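Local structure of alkaline phosphatase (Antarctic bacterium, 2W5V) at residues 257-262 with 300-305; 36-41 with 294-299; 74-79 with 97-102; 265-270 with 328-333. The protein probably hydrolyses phosphate monoesters at alkaline pH, with two zinc ions and a magnesium ion as cofactors. The protein carries 1 engineered substitution. All blocks are in the same frame, centred on the assembly; numbering follows the deposited sequence.

Interaction 1 is the metal centre of the group, with two zinc ions, one bound by Asp259 and the other by Asp301 and His302. Interaction 2 lies in the central sheet and leads into the metal site: strand 294-299 runs into segment 300-305, and the side chain of Ile41 comes to about 6 Å from a magnesium ion and about 7 Å from a zinc ion. Interaction 4, about 11 Å from interaction 1 between centres, continues from helix 258-263, and Gln257 OE1 meets Tyr269 OH at 2.7 Å. Interaction 3 lies on the other flank, about 27 Å from interaction 4 between centres, and touches interaction 1 through Thr74. Interactions 3 and 4 both reach the second subunit.

Interaction 1: 257-262 with 300-305; sequences QIDWGG and SDHETG. With ZN (zinc ion), chain H; ZN (zinc ion), chain G.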
loop_
_atom_site.group_PDB
_atom_site.type_symbol
_atom_site.label_atom_id
_atom_site.label_comp_id
_atom_site.label_asym_id
_atom_site.label_seq_id
_atom_site.Cartn_x
_atom_site.Cartn_y
_atom_site.Cartn_z
ATOM N N GLN B 257 17.589 -9.720 0.299
ATOM C CA GLN B 257 18.518 -8.633 -0.006
ATOM C C GLN B 257 17.869 -7.362 -0.532
ATOM O O GLN B 257 18.559 -6.375 -0.807
ATOM C CB GLN B 257 19.634 -9.110 -0.938
ATOM C CG GLN B 257 20.430 -10.268 -0.354
ATOM C CD GLN B 257 21.689 -10.573 -1.130
ATOM O OE1 GLN B 257 22.271 -9.691 -1.764
ATOM N NE2 GLN B 257 22.119 -11.827 -1.086
ATOM N N ILE B 258 16.545 -7.374 -0.662
ATOM C CA ILE B 258 15.835 -6.157 -1.007
ATOM C C ILE B 258 16.159 -5.089 0.041
ATOM O O ILE B 258 16.372 -3.915 -0.278
ATOM C CB ILE B 258 14.318 -6.396 -1.072
ATOM C CG1 ILE B 258 13.998 -7.436 -2.157
ATOM C CG2 ILE B 258 13.592 -5.082 -1.346
ATOM C CD1 ILE B 258 12.646 -8.138 -1.976
ATOM N N ASP B 259 16.213 -5.516 1.294
ATOM C CA ASP B 259 16.532 -4.639 2.420
ATOM C C ASP B 259 17.915 -3.991 2.250
ATOM O O ASP B 259 18.104 -2.807 2.520
ATOM C CB ASP B 259 16.477 -5.468 3.710
ATOM C CG ASP B 259 16.802 -4.656 4.956
ATOM O OD1 ASP B 259 16.147 -3.630 5.197
ATOM O OD2 ASP B 259 17.706 -5.060 5.706
ATOM N N TRP B 260 18.880 -4.773 1.783
ATOM C CA TRP B 260 20.250 -4.285 1.662
ATOM C C TRP B 260 20.389 -3.228 0.562
ATOM O O TRP B 260 21.128 -2.258 0.717
ATOM C CB TRP B 260 21.216 -5.454 1.445
ATOM C CG TRP B 260 21.046 -6.548 2.482
ATOM C CD1 TRP B 260 20.270 -6.497 3.609
ATOM C CD2 TRP B 260 21.687 -7.832 2.498
ATOM N NE1 TRP B 260 20.375 -7.675 4.314
ATOM C CE2 TRP B 260 21.236 -8.511 3.655
ATOM C CE3 TRP B 260 22.592 -8.477 1.646
ATOM C CZ2 TRP B 260 21.661 -9.803 3.980
ATOM C CZ3 TRP B 260 23.015 -9.760 1.972
ATOM C CH2 TRP B 260 22.550 -10.408 3.131
ATOM N N GLY B 261 19.666 -3.409 -0.536
ATOM C CA GLY B 261 19.589 -2.389 -1.567
ATOM C C GLY B 261 19.029 -1.093 -1.004
ATOM O O GLY B 261 19.517 -0.007 -1.324
ATOM N N GLY B 262 17.997 -1.206 -0.168
ATOM C CA GLY B 262 17.394 -0.046 0.478
ATOM C C GLY B 262 18.357 0.680 1.411
ATOM O O GLY B 262 18.450 1.906 1.399
ATOM N N SER B 300 5.917 -8.159 3.705
ATOM C CA SER B 300 7.257 -7.700 4.080
ATOM C C SER B 300 7.286 -7.465 5.584
ATOM O O SER B 300 6.240 -7.371 6.225
ATOM C CB SER B 300 7.603 -6.386 3.371
ATOM O OG SER B 300 7.261 -6.438 1.991
ATOM N N ASP B 301 8.479 -7.330 6.145
ATOM C CA ASP B 301 8.595 -7.087 7.578
ATOM C C ASP B 301 8.522 -5.595 7.905
ATOM O O ASP B 301 8.098 -5.225 8.991
ATOM C CB ASP B 301 9.859 -7.760 8.163
ATOM C CG ASP B 301 11.151 -7.319 7.476
ATOM O OD1 ASP B 301 11.082 -6.787 6.345
ATOM O OD2 ASP B 301 12.243 -7.510 8.079
ATOM N N HIS B 302 8.909 -4.754 6.940
ATOM C CA HIS B 302 8.932 -3.296 7.072
ATOM C C HIS B 302 9.445 -2.725 5.744
ATOM O O HIS B 302 9.798 -3.485 4.838
ATOM C CB HIS B 302 9.894 -2.886 8.180
ATOM C CG HIS B 302 11.276 -3.416 7.964
ATOM N ND1 HIS B 302 12.170 -2.821 7.102
ATOM C CD2 HIS B 302 11.881 -4.528 8.436
ATOM C CE1 HIS B 302 13.287 -3.530 7.077
ATOM N NE2 HIS B 302 13.137 -4.569 7.881
ATOM N N GLU B 303 9.492 -1.397 5.629
ATOM C CA GLU B 303 10.035 -0.734 4.441
ATOM C C GLU B 303 11.444 -0.268 4.776
ATOM O O GLU B 303 11.757 -0.058 5.956
ATOM C CB GLU B 303 9.178 0.492 4.075
ATOM C CG GLU B 303 9.523 1.140 2.730
ATOM C CD GLU B 303 10.608 2.239 2.778
ATOM O OE1 GLU B 303 11.042 2.671 3.879
ATOM O OE2 GLU B 303 11.029 2.674 1.679
ATOM N N THR B 304 12.301 -0.085 3.774
ATOM C CA THR B 304 13.593 0.540 4.082
ATOM C C THR B 304 14.069 1.527 3.031
ATOM O O THR B 304 13.915 1.297 1.833
ATOM C CB THR B 304 14.724 -0.467 4.394
ATOM O OG1 THR B 304 15.565 -0.641 3.254
ATOM C CG2 THR B 304 14.177 -1.776 4.840
ATOM N N GLY B 305 14.620 2.640 3.502
ATOM C CA GLY B 305 15.239 3.620 2.626
ATOM C C GLY B 305 14.350 4.764 2.165
ATOM O O GLY B 305 14.844 5.757 1.636
HETATM ZN ZN ZN H . 13.904 -6.483 7.578
HETATM ZN ZN ZN G . 17.434 -3.587 7.423
HETATM O O HOH W 1 14.333 -1.899 0.310
HETATM O O HOH W 2 19.344 -4.697 8.750
#
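The first turn of the helix beginning at Ile258 comes against the end of segment 300-305 at Gly262 and Gly305, whose CA atoms are 4.8 Å apart. Gly262 presents a bare CA to Thr304 OG1, and a CB on that glycine would collide with the hydroxyl. Water 1 donates to Ile258 O and accepts a weak bond from Thr304 OG1. Asp259, with CG anti to the backbone N (chi1 180°), swings its carboxylate out to grip one zinc ion with both oxygens, OD1 at 2.6 Å and OD2 at 2.3 Å. This is the two-zinc site of the alkaline phosphatase fold, with Asp259, Asp301 and His302 carried on segments that follow parallel strands of the central sheet. The second zinc ion, 4.6 Å from the first, is held by Asp301 OD2 at 2.0 Å and His302 NE2 at 2.1 Å. The imidazole also meets Asp259 in its own plane, CE1 lying 3.4 Å from OD1. Its ND1 donates almost straight to Glu303 O, from above that carbonyl's plane, which, with the zinc bond at NE2, probably fixes the ring's rotation. Asp43 adds to the second site and His263 and His337 to the first; phosphorylated Ser84 binds both ions.

Interaction 2: 36-41 with 294-299; sequences NVILLI and TLVIVT
The amide of Asn36 is tied to Thr294: ND2 donates to OG1 at 3.1 Å with an angle of 163°, and the hydroxyl oxygen lies close to the amide plane. The opposite end of that amide is also engaged, OD1 accepting from Phe249 N, so the group is held from both ends and unlikely to turn. Thr294 OG1 is shared with Asp291 OD2, while its CG2, anti to the backbone N, packs against Ile38 CD1 at 3.8 Å. A valine at Thr294 would probably leave both Asn36 ND2 and the Asp291 carboxylate without their hydroxyl partner. From this end the two strands run parallel and in register, their axes 4.6 Å apart at 14°. Five backbone bonds alternate between them, starting with Leu295 N to Asn36 O at 2.9 Å and ending with Thr299 N to Leu40 O at 3.0 Å. CA-H groups such as that of Val37 add contacts to the same carbonyls. On the face of Ile38 and Leu40, Leu40 CD1 touches Val298 CG2 at 4.0 Å. On the other, Leu39 CD1 rests on Ile297 CG2 at 3.7 Å, and Val37 CG1 reaches Ile297 CD1. The pair lies near the middle of the large mixed sheet of the alkaline phosphatase fold. Strand 249-255 flanks 36-42, antiparallel strand 342-347 flanks 294-299, and helix 267-291, which leads into strand 294-299, covers the face of Asn36, Thr294, Val296 and Val298.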
loop_
_atom_site.group_PDB
_atom_site.type_symbol
_atom_site.label_atom_id
_atom_site.label_comp_id
_atom_site.label_asym_id
_atom_site.label_seq_id
_atom_site.Cartn_x
_atom_site.Cartn_y
_atom_site.Cartn_z
ATOM N N ASN B 36 -1.652 -26.771 2.704
ATOM C CA ASN B 36 -0.291 -26.249 2.694
ATOM C C ASN B 36 -0.264 -24.732 2.806
ATOM O O ASN B 36 -1.215 -24.053 2.420
ATOM C CB ASN B 36 0.404 -26.639 1.389
ATOM C CG ASN B 36 0.249 -28.106 1.057
ATOM O OD1 ASN B 36 0.633 -28.969 1.839
ATOM N ND2 ASN B 36 -0.297 -28.396 -0.121
ATOM N N VAL B 37 0.847 -24.201 3.303
ATOM C CA VAL B 37 1.034 -22.761 3.393
ATOM C C VAL B 37 2.438 -22.393 2.910
ATOM O O VAL B 37 3.425 -23.014 3.306
ATOM C CB VAL B 37 0.881 -22.270 4.835
ATOM C CG1 VAL B 37 1.122 -20.767 4.901
ATOM C CG2 VAL B 37 -0.497 -22.609 5.370
ATOM N N ILE B 38 2.517 -21.407 2.026
ATOM C CA ILE B 38 3.794 -20.840 1.624
ATOM C C ILE B 38 3.792 -19.365 2.005
ATOM O O ILE B 38 2.931 -18.607 1.565
ATOM C CB ILE B 38 4.018 -20.976 0.114
ATOM C CG1 ILE B 38 3.990 -22.455 -0.301
ATOM C CG2 ILE B 38 5.331 -20.312 -0.277
ATOM C CD1 ILE B 38 3.867 -22.668 -1.802
ATOM N N LEU B 39 4.733 -18.967 2.852
ATOM C CA LEU B 39 4.840 -17.582 3.282
ATOM C C LEU B 39 6.095 -16.949 2.681
ATOM O O LEU B 39 7.211 -17.352 2.996
ATOM C CB LEU B 39 4.889 -17.520 4.808
ATOM C CG LEU B 39 5.190 -16.141 5.377
ATOM C CD1 LEU B 39 4.116 -15.137 4.952
ATOM C CD2 LEU B 39 5.297 -16.225 6.886
ATOM N N LEU B 40 5.914 -15.985 1.787
ATOM C CA LEU B 40 7.055 -15.347 1.133
ATOM C C LEU B 40 7.227 -13.960 1.717
ATOM O O LEU B 40 6.277 -13.178 1.788
ATOM C CB LEU B 40 6.838 -15.255 -0.378
ATOM C CG LEU B 40 6.503 -16.578 -1.066
ATOM C CD1 LEU B 40 6.046 -16.357 -2.479
ATOM C CD2 LEU B 40 7.703 -17.483 -1.039
ATOM N N ILE B 41 8.439 -13.667 2.152
ATOM C CA ILE B 41 8.728 -12.417 2.822
ATOM C C ILE B 41 9.771 -11.657 2.022
ATOM O O ILE B 41 10.877 -12.150 1.790
ATOM C CB ILE B 41 9.275 -12.663 4.239
ATOM C CG1 ILE B 41 8.240 -13.395 5.096
ATOM C CG2 ILE B 41 9.695 -11.353 4.890
ATOM C CD1 ILE B 41 8.750 -13.754 6.490
ATOM N N THR B 294 -3.371 -25.041 -1.529
ATOM C CA THR B 294 -2.237 -24.305 -0.977
ATOM C C THR B 294 -2.524 -22.814 -0.838
ATOM O O THR B 294 -2.980 -22.159 -1.784
ATOM C CB THR B 294 -0.982 -24.485 -1.862
ATOM O OG1 THR B 294 -0.649 -25.876 -1.940
ATOM C CG2 THR B 294 0.206 -23.708 -1.301
ATOM N N LEU B 295 -2.244 -22.288 0.347
ATOM C CA LEU B 295 -2.378 -20.863 0.613
ATOM C C LEU B 295 -1.022 -20.189 0.450
ATOM O O LEU B 295 -0.038 -20.598 1.060
ATOM C CB LEU B 295 -2.899 -20.644 2.033
ATOM C CG LEU B 295 -2.789 -19.225 2.589
ATOM C CD1 LEU B 295 -3.809 -18.296 1.917
ATOM C CD2 LEU B 295 -2.959 -19.222 4.104
ATOM N N VAL B 296 -0.971 -19.163 -0.382
ATOM C CA VAL B 296 0.253 -18.401 -0.568
ATOM C C VAL B 296 0.068 -17.011 0.013
ATOM O O VAL B 296 -0.856 -16.292 -0.367
ATOM C CB VAL B 296 0.607 -18.263 -2.051
ATOM C CG1 VAL B 296 1.869 -17.435 -2.210
ATOM C CG2 VAL B 296 0.767 -19.639 -2.706
ATOM N N ILE B 297 0.951 -16.644 0.937
ATOM C CA ILE B 297 0.925 -15.331 1.562
ATOM C C ILE B 297 2.218 -14.602 1.240
ATOM O O ILE B 297 3.304 -15.160 1.390
ATOM C CB ILE B 297 0.817 -15.435 3.094
ATOM C CG1 ILE B 297 -0.440 -16.214 3.492
ATOM C CG2 ILE B 297 0.821 -14.041 3.719
ATOM C CD1 ILE B 297 -0.324 -16.862 4.862
ATOM N N VAL B 298 2.094 -13.361 0.789
ATOM C CA VAL B 298 3.256 -12.531 0.472
ATOM C C VAL B 298 3.186 -11.241 1.273
ATOM O O VAL B 298 2.173 -10.528 1.235
ATOM C CB VAL B 298 3.303 -12.146 -1.022
ATOM C CG1 VAL B 298 4.466 -11.195 -1.276
ATOM C CG2 VAL B 298 3.422 -13.392 -1.915
ATOM N N THR B 299 4.252 -10.924 1.995
ATOM C CA THR B 299 4.282 -9.661 2.726
ATOM C C THR B 299 5.724 -9.249 2.973
ATOM O O THR B 299 6.642 -9.922 2.514
ATOM C CB THR B 299 3.500 -9.745 4.060
ATOM O OG1 THR B 299 3.271 -8.423 4.566
ATOM C CG2 THR B 299 4.266 -10.553 5.100
#

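Interaction 3: 74-79 with 97-102; sequences TSSSRE and TYNAAI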
loop_
_atom_site.group_PDB
_atom_site.type_symbol
_atom_site.label_atom_id
_atom_site.label_comp_id
_atom_site.label_asym_id
_atom_site.label_seq_id
_atom_site.Cartn_x
_atom_site.Cartn_y
_atom_site.Cartn_z
ATOM N N THR B 74 3.627 -2.448 11.571
ATOM C CA THR B 74 4.830 -3.238 11.839
ATOM C C THR B 74 5.621 -2.890 13.101
ATOM O O THR B 74 6.674 -3.491 13.343
ATOM C CB THR B 74 5.811 -3.142 10.663
ATOM O OG1 THR B 74 6.196 -1.768 10.495
ATOM C CG2 THR B 74 5.163 -3.664 9.370
ATOM N N SER B 75 5.154 -1.930 13.893
ATOM C CA SER B 75 5.920 -1.513 15.080
ATOM C C SER B 75 6.155 -2.673 16.050
ATOM O O SER B 75 5.325 -3.577 16.162
ATOM C CB SER B 75 5.238 -0.346 15.810
ATOM O OG SER B 75 5.162 0.811 14.987
ATOM N N SER B 76 7.291 -2.645 16.743
ATOM C CA SER B 76 7.642 -3.684 17.712
ATOM C C SER B 76 7.021 -3.361 19.065
ATOM O O SER B 76 6.240 -2.412 19.188
ATOM C CB SER B 76 9.161 -3.793 17.846
ATOM O OG SER B 76 9.661 -2.746 18.664
ATOM N N SER B 77 7.359 -4.137 20.089
ATOM C CA SER B 77 6.802 -3.866 21.414
ATOM C C SER B 77 7.474 -2.660 22.069
ATOM O O SER B 77 6.939 -2.094 23.011
ATOM C CB SER B 77 6.927 -5.094 22.321
ATOM O OG SER B 77 8.293 -5.374 22.561
ATOM N N ARG B 78 8.646 -2.260 21.582
ATOM C CA ARG B 78 9.364 -1.150 22.216
ATOM C C ARG B 78 9.699 0.010 21.273
ATOM O O ARG B 78 10.094 1.083 21.727
ATOM C CB ARG B 78 10.650 -1.645 22.869
ATOM C CG ARG B 78 10.426 -2.699 23.934
ATOM C CD ARG B 78 11.750 -3.114 24.570
ATOM N NE ARG B 78 11.533 -4.127 25.605
ATOM C CZ ARG B 78 12.502 -4.821 26.196
ATOM N NH1 ARG B 78 13.769 -4.620 25.858
ATOM N NH2 ARG B 78 12.201 -5.718 27.124
ATOM N N GLU B 79 9.551 -0.206 19.969
ATOM C CA GLU B 79 10.028 0.766 18.992
ATOM C C GLU B 79 9.005 1.022 17.883
ATOM O O GLU B 79 8.432 0.080 17.340
ATOM C CB GLU B 79 11.337 0.267 18.372
ATOM C CG GLU B 79 12.531 0.211 19.343
ATOM C CD GLU B 79 12.855 -1.195 19.863
ATOM O OE1 GLU B 79 12.091 -2.155 19.585
ATOM O OE2 GLU B 79 13.893 -1.342 20.556
ATOM N N THR B 97 7.385 -8.067 19.978
ATOM C CA THR B 97 8.564 -8.223 20.822
ATOM C C THR B 97 9.570 -7.122 20.504
ATOM O O THR B 97 9.307 -6.283 19.635
ATOM C CB THR B 97 9.176 -9.636 20.674
ATOM O OG1 THR B 97 10.214 -9.816 21.646
ATOM C CG2 THR B 97 9.731 -9.864 19.264
ATOM N N TYR B 98 10.700 -7.110 21.212
ATOM C CA TYR B 98 11.669 -6.018 21.120
ATOM C C TYR B 98 12.581 -6.165 19.899
ATOM O O TYR B 98 12.884 -7.284 19.494
ATOM C CB TYR B 98 12.490 -5.902 22.423
ATOM C CG TYR B 98 13.314 -7.140 22.806
ATOM C CD1 TYR B 98 14.581 -7.345 22.271
ATOM C CD2 TYR B 98 12.830 -8.079 23.712
ATOM C CE1 TYR B 98 15.335 -8.451 22.604
ATOM C CE2 TYR B 98 13.587 -9.197 24.060
ATOM C CZ TYR B 98 14.841 -9.374 23.502
ATOM O OH TYR B 98 15.615 -10.474 23.830
ATOM N N ASN B 99 12.997 -5.051 19.295
ATOM C CA ASN B 99 13.950 -5.140 18.183
ATOM C C ASN B 99 15.158 -5.971 18.596
ATOM O O ASN B 99 15.714 -5.763 19.678
ATOM C CB ASN B 99 14.411 -3.758 17.691
ATOM C CG ASN B 99 13.331 -3.029 16.885
ATOM O OD1 ASN B 99 12.244 -3.567 16.652
ATOM N ND2 ASN B 99 13.638 -1.803 16.451
ATOM N N ALA B 100 15.539 -6.900 17.721
ATOM C CA ALA B 100 16.661 -7.823 17.913
ATOM C C ALA B 100 16.246 -9.184 18.479
ATOM O O ALA B 100 17.024 -10.133 18.448
ATOM C CB ALA B 100 17.781 -7.197 18.759
ATOM N N ALA B 101 15.025 -9.291 18.992
ATOM C CA ALA B 101 14.561 -10.572 19.534
ATOM C C ALA B 101 14.404 -11.614 18.433
ATOM O O ALA B 101 13.930 -11.299 17.345
ATOM C CB ALA B 101 13.238 -10.394 20.282
ATOM N N ILE B 102 14.783 -12.857 18.723
ATOM C CA ILE B 102 14.586 -13.954 17.780
ATOM C C ILE B 102 13.747 -15.042 18.431
ATOM O O ILE B 102 14.259 -15.817 19.248
ATOM C CB ILE B 102 15.930 -14.566 17.323
ATOM C CG1 ILE B 102 16.792 -13.508 16.633
ATOM C CG2 ILE B 102 15.693 -15.759 16.385
ATOM C CD1 ILE B 102 16.278 -13.079 15.260
HETATM O O HOH W 3 15.190 -3.491 21.432
#
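An ST turn headed by Ser76 docks against the type II beta turn Tyr98 to Ala101, joining the loops on the two sides of helix 86-93. Ser77 N donates to Thr97 O at 2.9 Å, from well above the carbonyl plane. Glu79 is bent at chi2 (102°), which brings OE1 between the loops. There it takes two bonds: Ser76 OG donates at 2.7 Å to its anti lone pair, and Asn99 N donates at 3.0 Å on the syn side, 24° out of the carboxylate plane. The side chains of Glu79 and Asn99 reach toward each other, tip to tip, and their carboxylate and amide planes stack, 15° apart, with OE1 3.1 Å from Asn99 CG. The other oxygen is tied in through water 3, which donates to Glu79 OE2 and to Asn99 O. Arg78 lies extended beside Tyr98, CD 3.6 Å from Tyr98 CB, its guanidinium over CB and CD2; NE forms a salt bridge with Asp106. Asn99 OD1 bonds to Ser86 OG and Asp83 N, close in sequence to the phosphoserine Ser84, and Tyr325 of the second subunit packs on Glu79 and Asn99. Ser76 OG accepts from Arg78 N, an ST turn, and from Glu79 N, an ST motif.

Interaction 4: 265-270 with 328-333; sequences NNASYL and IGPTFS. With MG (magnesium ion), chain J.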
loop_
_atom_site.group_PDB
_atom_site.type_symbol
_atom_site.label_atom_id
_atom_site.label_comp_id
_atom_site.label_asym_id
_atom_site.label_seq_id
_atom_site.Cartn_x
_atom_site.Cartn_y
_atom_site.Cartn_z
ATOM N N ASN B 265 20.849 2.651 -0.354
ATOM C CA ASN B 265 20.241 3.601 -1.290
ATOM C C ASN B 265 20.707 3.304 -2.714
ATOM O O ASN B 265 21.111 4.203 -3.465
ATOM C CB ASN B 265 20.553 5.049 -0.898
ATOM C CG ASN B 265 19.834 5.495 0.375
ATOM O OD1 ASN B 265 19.155 4.710 1.056
ATOM N ND2 ASN B 265 19.977 6.768 0.700
ATOM N N ASN B 266 20.661 2.021 -3.066
ATOM C CA ASN B 266 21.132 1.532 -4.358
ATOM C C ASN B 266 19.962 1.010 -5.199
ATOM O O ASN B 266 19.553 -0.137 -5.050
ATOM C CB ASN B 266 22.161 0.412 -4.137
ATOM C CG ASN B 266 22.777 -0.091 -5.435
ATOM O OD1 ASN B 266 22.189 0.037 -6.514
ATOM N ND2 ASN B 266 23.964 -0.677 -5.335
ATOM N N ALA B 267 19.430 1.845 -6.084
ATOM C CA ALA B 267 18.233 1.485 -6.840
ATOM C C ALA B 267 18.358 0.197 -7.656
ATOM O O ALA B 267 17.470 -0.660 -7.607
ATOM C CB ALA B 267 17.775 2.649 -7.739
ATOM N N SER B 268 19.432 0.050 -8.422
ATOM C CA SER B 268 19.515 -1.128 -9.279
ATOM C C SER B 268 19.615 -2.407 -8.448
ATOM O O SER B 268 19.071 -3.440 -8.827
ATOM C CB SER B 268 20.668 -1.037 -10.283
ATOM O OG SER B 268 21.926 -1.116 -9.647
ATOM N N TYR B 269 20.307 -2.326 -7.320
ATOM C CA TYR B 269 20.418 -3.455 -6.399
ATOM C C TYR B 269 19.023 -3.811 -5.886
ATOM O O TYR B 269 18.576 -4.961 -5.992
ATOM C CB TYR B 269 21.346 -3.061 -5.248
ATOM C CG TYR B 269 21.691 -4.140 -4.236
ATOM C CD1 TYR B 269 21.422 -5.485 -4.477
ATOM C CD2 TYR B 269 22.328 -3.802 -3.045
ATOM C CE1 TYR B 269 21.761 -6.464 -3.537
ATOM C CE2 TYR B 269 22.669 -4.770 -2.107
ATOM C CZ TYR B 269 22.385 -6.095 -2.360
ATOM O OH TYR B 269 22.728 -7.045 -1.421
ATOM N N LEU B 270 18.331 -2.810 -5.345
ATOM C CA LEU B 270 16.982 -2.994 -4.819
ATOM C C LEU B 270 16.064 -3.583 -5.885
ATOM O O LEU B 270 15.372 -4.578 -5.650
ATOM C CB LEU B 270 16.425 -1.654 -4.339
ATOM C CG LEU B 270 15.110 -1.655 -3.564
ATOM C CD1 LEU B 270 15.038 -0.405 -2.693
ATOM C CD2 LEU B 270 13.905 -1.742 -4.512
ATOM N N ILE B 328 10.826 7.907 -14.623
ATOM C CA ILE B 328 11.071 7.758 -13.195
ATOM C C ILE B 328 12.559 7.764 -12.857
ATOM O O ILE B 328 13.358 7.100 -13.518
ATOM C CB ILE B 328 10.457 6.443 -12.681
ATOM C CG1 ILE B 328 8.932 6.517 -12.717
ATOM C CG2 ILE B 328 10.948 6.143 -11.271
ATOM C CD1 ILE B 328 8.248 5.158 -12.571
ATOM N N GLY B 329 12.922 8.519 -11.821
ATOM C CA GLY B 329 14.255 8.461 -11.240
ATOM C C GLY B 329 14.150 8.164 -9.749
ATOM O O GLY B 329 13.849 9.058 -8.957
ATOM N N PRO B 330 14.382 6.901 -9.356
ATOM C CA PRO B 330 14.223 6.503 -7.949
ATOM C C PRO B 330 15.052 7.361 -6.992
ATOM O O PRO B 330 16.197 7.683 -7.298
ATOM C CB PRO B 330 14.717 5.053 -7.936
ATOM C CG PRO B 330 14.493 4.573 -9.328
ATOM C CD PRO B 330 14.762 5.765 -10.212
ATOM N N THR B 331 14.457 7.745 -5.867
ATOM C CA THR B 331 15.145 8.501 -4.824
ATOM C C THR B 331 14.962 7.804 -3.474
ATOM O O THR B 331 14.122 6.910 -3.330
ATOM C CB THR B 331 14.609 9.951 -4.711
ATOM O OG1 THR B 331 13.196 9.929 -4.478
ATOM C CG2 THR B 331 14.889 10.734 -5.987
ATOM N N PHE B 332 15.753 8.221 -2.489
ATOM C CA PHE B 332 15.695 7.661 -1.142
ATOM C C PHE B 332 15.756 8.816 -0.158
ATOM O O PHE B 332 16.246 9.890 -0.494
ATOM C CB PHE B 332 16.917 6.776 -0.880
ATOM C CG PHE B 332 16.995 5.544 -1.734
ATOM C CD1 PHE B 332 16.449 4.350 -1.296
ATOM C CD2 PHE B 332 17.662 5.566 -2.948
ATOM C CE1 PHE B 332 16.540 3.209 -2.064
ATOM C CE2 PHE B 332 17.752 4.428 -3.724
ATOM C CZ PHE B 332 17.198 3.244 -3.274
ATOM N N SER B 333 15.307 8.594 1.071
ATOM C CA SER B 333 15.354 9.651 2.074
ATOM C C SER B 333 15.974 9.214 3.397
ATOM O O SER B 333 16.146 10.031 4.293
ATOM C CB SER B 333 13.951 10.207 2.333
ATOM O OG SER B 333 13.144 9.254 3.001
HETATM MG MG MG J . 23.420 0.549 -8.577
HETATM O O HOH W 4 24.780 -1.440 -8.216
HETATM O O HOH W 5 21.504 2.111 -8.954
HETATM O O HOH W 6 24.177 1.166 -10.981
HETATM O O HOH W 7 25.046 1.971 -7.246
#
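Asn265 and Phe332 face each other with CA atoms 6.1 Å apart, and Ala267 and Pro330 with theirs 6.5 Å apart, where the link between helices 258-263 and 267-291, with a Schellman motif at Asn265, and the first turn of the second helix face the irregular segment 328-333. Asn265, at positive phi, sets its CA and C over one face of the Phe332 ring. Its CA sits 3.5 Å from the ring centroid, only 7° off the normal, a CH-pi contact over the face. The Asn265 amide is stacked over the root of the aromatic side chain, 6° from the ring plane, with CG 3.4 Å from Phe332 CB. With CG anti to its carbonyl carbon (chi1 -65°), Phe332 lays its ring against Asn265 and its edge toward Leu270. At that edge, near the ring plane, Leu270 CD1 comes to 4.0 Å from CE1. Further along, Ala267 CB meets Pro330 CB at 3.9 Å. An alanine in place of Phe332 would probably open a gap beneath Asn265 and leave Leu270 CD1 without its aromatic neighbour. Asn266, the N-cap of helix 267-291, turns away from this surface: OD1 accepts from Tyr269 N and binds a magnesium ion at 2.5 Å. Ser268 OG binds the same ion, and four waters bring its ligands to six. Ser333 packs against Phe332 of the second subunit. No hydrogen bond links the segments, so their union rests on apolar, CH-pi and amide-ring stacking contacts, while the metal and its waters gather on the polar side of the helix start.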